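Local coordinates for protein 2-oxoglutarate-dependent dioxygenase tropC (Talaromyces stipitatus, PDB 6XJJ) that acts as an iron(II)- and 2-oxoglutarate-dependent dioxygenase in the biosynthesis of fungal tropolones, at residues L225-Q230 / H302-T307; L252-G257 / E309-V314. All coordinates share one frame; numbering follows the deposited sequence.

Contact 1: residues L225-Q230 / H302-T307. With FE (Fe (III) ion), chain B.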
loop_
_atom_site.group_PDB
_atom_site.type_symbol
_atom_site.label_atom_id
_atom_site.label_comp_id
_atom_site.label_asym_id
_atom_site.label_seq_id
_atom_site.Cartn_x
_atom_site.Cartn_y
_atom_site.Cartn_z
ATOM N N LEU A 225 -1.004 -1.371 -10.235
ATOM C CA LEU A 225 -0.323 -2.637 -10.458
ATOM C C LEU A 225 -1.091 -3.487 -11.460
ATOM O O LEU A 225 -2.324 -3.574 -11.401
ATOM C CB LEU A 225 -0.166 -3.393 -9.136
ATOM C CG LEU A 225 0.743 -2.707 -8.110
ATOM C CD1 LEU A 225 0.566 -3.283 -6.714
ATOM C CD2 LEU A 225 2.185 -2.858 -8.534
ATOM N N HIS A 226 -0.346 -4.101 -12.381
ATOM C CA HIS A 226 -0.889 -5.027 -13.367
ATOM C C HIS A 226 -0.080 -6.316 -13.355
ATOM O O HIS A 226 1.151 -6.282 -13.442
ATOM C CB HIS A 226 -0.863 -4.434 -14.774
ATOM C CG HIS A 226 -1.356 -5.380 -15.821
ATOM N ND1 HIS A 226 -0.967 -5.304 -17.141
ATOM C CD2 HIS A 226 -2.220 -6.418 -15.741
ATOM C CE1 HIS A 226 -1.558 -6.266 -17.826
ATOM N NE2 HIS A 226 -2.320 -6.957 -16.998
ATOM N N TYR A 227 -0.776 -7.449 -13.279
ATOM C CA TYR A 227 -0.162 -8.779 -13.292
ATOM C C TYR A 227 -0.722 -9.533 -14.493
ATOM O O TYR A 227 -1.861 -10.007 -14.452
ATOM C CB TYR A 227 -0.472 -9.534 -12.005
ATOM C CG TYR A 227 0.008 -8.866 -10.740
ATOM C CD1 TYR A 227 1.350 -8.596 -10.527
ATOM C CD2 TYR A 227 -0.903 -8.455 -9.777
ATOM C CE1 TYR A 227 1.777 -7.975 -9.362
ATOM C CE2 TYR A 227 -0.493 -7.833 -8.618
ATOM C CZ TYR A 227 0.846 -7.590 -8.414
ATOM O OH TYR A 227 1.244 -6.962 -7.253
ATOM N N ALA A 228 0.062 -9.659 -15.555
ATOM C CA ALA A 228 -0.390 -10.449 -16.690
ATOM C C ALA A 228 -0.546 -11.911 -16.276
ATOM O O ALA A 228 0.316 -12.449 -15.568
ATOM C CB ALA A 228 0.595 -10.340 -17.851
ATOM N N PRO A 229 -1.610 -12.587 -16.704
ATOM C CA PRO A 229 -1.836 -13.971 -16.277
ATOM C C PRO A 229 -0.996 -14.962 -17.071
ATOM O O PRO A 229 -0.521 -14.673 -18.171
ATOM C CB PRO A 229 -3.327 -14.182 -16.559
ATOM C CG PRO A 229 -3.582 -13.323 -17.747
ATOM C CD PRO A 229 -2.680 -12.116 -17.605
ATOM N N GLN A 230 -0.834 -16.157 -16.492
ATOM C CA GLN A 230 -0.139 -17.259 -17.148
ATOM C C GLN A 230 -0.857 -18.568 -16.846
ATOM O O GLN A 230 -1.251 -18.817 -15.704
ATOM C CB GLN A 230 1.323 -17.366 -16.691
ATOM C CG GLN A 230 2.192 -16.162 -17.034
ATOM C CD GLN A 230 3.615 -16.312 -16.528
ATOM O OE1 GLN A 230 3.886 -17.119 -15.635
ATOM N NE2 GLN A 230 4.528 -15.514 -17.072
ATOM N N HIS A 302 5.878 -11.097 2.516
ATOM C CA HIS A 302 4.714 -11.389 1.695
ATOM C C HIS A 302 5.128 -11.349 0.233
ATOM O O HIS A 302 6.194 -10.832 -0.118
ATOM C CB HIS A 302 3.560 -10.408 1.963
ATOM C CG HIS A 302 3.911 -8.965 1.751
ATOM N ND1 HIS A 302 4.599 -8.221 2.686
ATOM C CD2 HIS A 302 3.663 -8.126 0.714
ATOM C CE1 HIS A 302 4.760 -6.988 2.236
ATOM N NE2 HIS A 302 4.204 -6.905 1.039
ATOM N N ARG A 303 4.265 -11.907 -0.615
ATOM C CA ARG A 303 4.541 -12.046 -2.041
ATOM C C ARG A 303 3.218 -12.298 -2.753
ATOM O O ARG A 303 2.171 -12.467 -2.121
ATOM C CB ARG A 303 5.535 -13.180 -2.292
ATOM C CG ARG A 303 5.009 -14.530 -1.847
ATOM C CD ARG A 303 6.026 -15.613 -2.042
ATOM N NE ARG A 303 5.497 -16.923 -1.680
ATOM C CZ ARG A 303 6.217 -18.038 -1.668
ATOM N NH1 ARG A 303 7.501 -17.998 -1.994
ATOM N NH2 ARG A 303 5.659 -19.189 -1.320
ATOM N N VAL A 304 3.277 -12.339 -4.083
ATOM C CA VAL A 304 2.106 -12.583 -4.916
ATOM C C VAL A 304 2.522 -13.603 -5.965
ATOM O O VAL A 304 3.335 -13.293 -6.846
ATOM C CB VAL A 304 1.584 -11.299 -5.582
ATOM C CG1 VAL A 304 0.306 -11.578 -6.369
ATOM C CG2 VAL A 304 1.360 -10.206 -4.554
ATOM N N TYR A 305 1.977 -14.816 -5.879
ATOM C CA TYR A 305 2.276 -15.816 -6.893
ATOM C C TYR A 305 1.427 -15.594 -8.142
ATOM O O TYR A 305 0.443 -14.852 -8.138
ATOM C CB TYR A 305 2.068 -17.234 -6.356
ATOM C CG TYR A 305 0.684 -17.550 -5.835
ATOM C CD1 TYR A 305 -0.347 -17.902 -6.698
ATOM C CD2 TYR A 305 0.423 -17.555 -4.471
ATOM C CE1 TYR A 305 -1.613 -18.209 -6.216
ATOM C CE2 TYR A 305 -0.833 -17.865 -3.980
ATOM C CZ TYR A 305 -1.850 -18.193 -4.857
ATOM O OH TYR A 305 -3.105 -18.501 -4.372
ATOM N N ILE A 306 1.834 -16.243 -9.226
ATOM C CA ILE A 306 1.203 -16.047 -10.525
ATOM C C ILE A 306 -0.010 -16.959 -10.621
ATOM O O ILE A 306 -0.004 -18.082 -10.106
ATOM C CB ILE A 306 2.201 -16.315 -11.667
ATOM C CG1 ILE A 306 3.401 -15.369 -11.545
ATOM C CG2 ILE A 306 1.519 -16.118 -13.025
ATOM C CD1 ILE A 306 4.551 -15.700 -12.460
ATOM N N THR A 307 -1.062 -16.470 -11.271
ATOM C CA THR A 307 -2.296 -17.221 -11.452
ATOM C C THR A 307 -2.720 -17.125 -12.910
ATOM O O THR A 307 -2.085 -16.452 -13.727
ATOM C CB THR A 307 -3.423 -16.699 -10.549
ATOM O OG1 THR A 307 -3.692 -15.325 -10.858
ATOM C CG2 THR A 307 -3.055 -16.827 -9.078
HETATM FE FE FE B . 4.458 -5.129 -0.708
#
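Gln230 N donates a hydrogen bond to Thr307 O at 3.0 Å. This backbone bond pins the loop after strand 222-227 to the loop after strand 302-304, where neither chain is part of a sheet. Beside it the extended side chain of Gln230 runs across Ile306: its methylenes lie over CG2, Gln230 CB being 3.9 Å from Ile306 CG2, and its amide end lies by the tip, with Gln230 OE1 3.5 Å from Ile306 CD1. A long, flexible chain with a polar end suits this partly exposed margin, since its aliphatic part can cover a branched apolar residue. Deeper in, Val304 sets a methyl over one face of the Tyr227 ring, with Val304 CG1 4.4 Å from Tyr227 CE2; the small branched side chain fits against the flat ring. Two residues earlier in the chain, chi1 of 57° places the His302 ring between its backbone N and carbonyl carbon, and His302 NE2 binds iron at 2.5 Å with the metal in the ring plane. Its ND1 is bonded to Ala300 O, which helps to hold the ring's rotation. With His243 and Asp245, His302 completes the two-histidine, one-carboxylate facial triad of non-haem iron oxygenases.

Contact 2: residues L252-G257 / E309-V314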
loop_
_atom_site.group_PDB
_atom_site.type_symbol
_atom_site.label_atom_id
_atom_site.label_comp_id
_atom_site.label_asym_id
_atom_site.label_seq_id
_atom_site.Cartn_x
_atom_site.Cartn_y
_atom_site.Cartn_z
ATOM N N LEU A 252 -3.781 -1.768 0.567
ATOM C CA LEU A 252 -3.881 -2.432 -0.722
ATOM C C LEU A 252 -5.346 -2.636 -1.072
ATOM O O LEU A 252 -6.155 -2.989 -0.208
ATOM C CB LEU A 252 -3.166 -3.791 -0.690
ATOM C CG LEU A 252 -3.121 -4.678 -1.937
ATOM C CD1 LEU A 252 -2.149 -4.120 -2.972
ATOM C CD2 LEU A 252 -2.772 -6.113 -1.550
ATOM N N LEU A 253 -5.681 -2.419 -2.339
ATOM C CA LEU A 253 -7.005 -2.712 -2.871
ATOM C C LEU A 253 -6.879 -3.850 -3.872
ATOM O O LEU A 253 -6.269 -3.674 -4.933
ATOM C CB LEU A 253 -7.611 -1.477 -3.540
ATOM C CG LEU A 253 -8.947 -1.669 -4.267
ATOM C CD1 LEU A 253 -10.048 -2.087 -3.304
ATOM C CD2 LEU A 253 -9.337 -0.405 -5.018
ATOM N N GLN A 254 -7.453 -5.004 -3.548
ATOM C CA GLN A 254 -7.406 -6.127 -4.465
ATOM C C GLN A 254 -8.670 -6.128 -5.315
ATOM O O GLN A 254 -9.608 -5.362 -5.085
ATOM C CB GLN A 254 -7.282 -7.450 -3.722
ATOM C CG GLN A 254 -6.298 -7.471 -2.613
ATOM C CD GLN A 254 -6.111 -8.863 -2.121
ATOM O OE1 GLN A 254 -6.529 -9.806 -2.784
ATOM N NE2 GLN A 254 -5.734 -8.994 -0.864
ATOM N N GLN A 255 -8.699 -7.024 -6.292
ATOM C CA GLN A 255 -9.778 -7.064 -7.262
ATOM C C GLN A 255 -10.653 -8.282 -6.981
ATOM O O GLN A 255 -10.137 -9.385 -6.777
ATOM C CB GLN A 255 -9.208 -7.124 -8.678
ATOM C CG GLN A 255 -10.121 -6.585 -9.750
ATOM C CD GLN A 255 -9.457 -6.599 -11.107
ATOM O OE1 GLN A 255 -8.328 -7.074 -11.251
ATOM N NE2 GLN A 255 -10.128 -6.029 -12.100
ATOM N N LYS A 256 -11.968 -8.075 -6.960
ATOM C CA LYS A 256 -12.908 -9.175 -6.767
ATOM C C LYS A 256 -12.702 -10.255 -7.821
ATOM O O LYS A 256 -12.777 -9.987 -9.025
ATOM C CB LYS A 256 -14.344 -8.642 -6.802
ATOM C CG LYS A 256 -15.460 -9.691 -6.832
ATOM C CD LYS A 256 -16.823 -9.030 -6.596
ATOM C CE LYS A 256 -17.994 -9.874 -7.090
ATOM N NZ LYS A 256 -18.036 -11.245 -6.516
ATOM N N GLY A 257 -12.433 -11.472 -7.358
ATOM C CA GLY A 257 -12.232 -12.612 -8.224
ATOM C C GLY A 257 -10.791 -12.990 -8.505
ATOM O O GLY A 257 -10.551 -13.781 -9.426
ATOM N N GLU A 309 -5.733 -15.893 -13.738
ATOM C CA GLU A 309 -6.647 -14.771 -13.855
ATOM C C GLU A 309 -5.853 -13.476 -13.945
ATOM O O GLU A 309 -4.810 -13.327 -13.301
ATOM C CB GLU A 309 -7.590 -14.726 -12.652
ATOM C CG GLU A 309 -8.365 -16.018 -12.433
ATOM C CD GLU A 309 -9.107 -16.470 -13.675
ATOM O OE1 GLU A 309 -9.648 -15.602 -14.394
ATOM O OE2 GLU A 309 -9.140 -17.693 -13.942
ATOM N N ARG A 310 -6.339 -12.546 -14.762
ATOM C CA ARG A 310 -5.732 -11.225 -14.803
ATOM C C ARG A 310 -6.024 -10.506 -13.495
ATOM O O ARG A 310 -7.135 -10.585 -12.960
ATOM C CB ARG A 310 -6.257 -10.423 -15.993
ATOM C CG ARG A 310 -5.534 -9.105 -16.229
ATOM C CD ARG A 310 -6.075 -8.387 -17.469
ATOM N NE ARG A 310 -5.873 -9.179 -18.684
ATOM C CZ ARG A 310 -4.716 -9.276 -19.335
ATOM N NH1 ARG A 310 -3.643 -8.651 -18.881
ATOM N NH2 ARG A 310 -4.619 -10.018 -20.432
ATOM N N ARG A 311 -5.012 -9.824 -12.966
ATOM C CA ARG A 311 -5.074 -9.239 -11.633
ATOM C C ARG A 311 -4.596 -7.795 -11.664
ATOM O O ARG A 311 -3.526 -7.491 -12.209
ATOM C CB ARG A 311 -4.241 -10.057 -10.630
ATOM C CG ARG A 311 -4.146 -9.458 -9.218
ATOM C CD ARG A 311 -3.362 -10.368 -8.270
ATOM N NE ARG A 311 -2.903 -9.682 -7.058
ATOM C CZ ARG A 311 -3.610 -9.508 -5.945
ATOM N NH1 ARG A 311 -4.852 -9.968 -5.837
ATOM N NH2 ARG A 311 -3.056 -8.864 -4.924
ATOM N N TYR A 312 -5.409 -6.918 -11.084
ATOM C CA TYR A 312 -5.061 -5.537 -10.797
ATOM C C TYR A 312 -5.054 -5.332 -9.289
ATOM O O TYR A 312 -5.729 -6.048 -8.543
ATOM C CB TYR A 312 -6.062 -4.584 -11.448
ATOM C CG TYR A 312 -6.028 -4.610 -12.956
ATOM C CD1 TYR A 312 -4.887 -4.246 -13.654
ATOM C CD2 TYR A 312 -7.118 -5.065 -13.680
ATOM C CE1 TYR A 312 -4.854 -4.280 -15.035
ATOM C CE2 TYR A 312 -7.091 -5.113 -15.058
ATOM C CZ TYR A 312 -5.957 -4.724 -15.730
ATOM O OH TYR A 312 -5.929 -4.771 -17.105
ATOM N N SER A 313 -4.269 -4.359 -8.844
ATOM C CA SER A 313 -4.323 -3.935 -7.454
ATOM C C SER A 313 -3.767 -2.522 -7.359
ATOM O O SER A 313 -3.012 -2.069 -8.223
ATOM C CB SER A 313 -3.561 -4.904 -6.545
ATOM O OG SER A 313 -2.191 -4.968 -6.890
ATOM N N VAL A 314 -4.180 -1.816 -6.309
ATOM C CA VAL A 314 -3.705 -0.466 -6.034
ATOM C C VAL A 314 -3.083 -0.471 -4.648
ATOM O O VAL A 314 -3.751 -0.793 -3.657
ATOM C CB VAL A 314 -4.830 0.576 -6.131
ATOM C CG1 VAL A 314 -4.308 1.952 -5.745
ATOM C CG2 VAL A 314 -5.395 0.603 -7.540
#
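Leu253 and Val314 are joined by two backbone hydrogen bonds, Leu253 N to Val314 O at 2.8 Å and Val314 N to Leu253 O at 3.1 Å, as a hydrogen-bonded antiparallel pair. Beyond Gln254 the chains part, and a side chain takes over: Gln255 OE1 accepts a hydrogen bond from Tyr312 N at 2.9 Å, bent to 144° at the hydrogen, where a backbone carbonyl would serve in a regular sheet. Glutamine suits this place because, with CG anti to its backbone N (chi1 -155°) and the chain extended, its carbonyl spans the gap. The Gln255 amide lies alongside Tyr312, turned 47° from the ring, with Gln255 NE2 3.5 Å from Tyr312 CD2 at the ring's edge. Arg311 sends a straight, extended chain along the other side of the sheet, and its NH1 makes a weak bond to Gln254 OE1, an atom whose position is less sure. Arg311 is predicted to bind 2-oxoglutarate, and the run Arg311, Tyr312, Ser313 matches the RxS motif of this superfamily. Leu252 packs on that side too, its CD1 3.9 Å from Ser313 CB. Leu253 and Val314 share the opposite face, their CB atoms 4.3 Å apart. There helix 85-99 covers Leu253 and Tyr312 through Phe92, while strand 311-318 is flanked by 249-253 on one side and 222-227 on the other.

How the contacts relate
The centres of contacts 1 and 2 lie about 9 Å apart, and their segments alternate along the chain: 225-230, 252-257, 302-307, then 309-314. Strand 311-318, which carries half of contact 2, is the sheet neighbour of strand 222-227, which enters contact 1, and Leu225 N meets Ser313 O at 2.9 Å in a probable hydrogen bond between them. A second link is the probable hydrogen bond between His226 NE2 and Arg310 NH1. Strand 302-304 belongs instead to the smaller three-stranded sheet, and is followed in the chain by 311-318. The contacts bring elements of both sheets to one site, consistent with the double-stranded beta-helix of this superfamily, with an iron-binding histidine in contact 1 and the probable 2-oxoglutarate-binding arginine in contact 2.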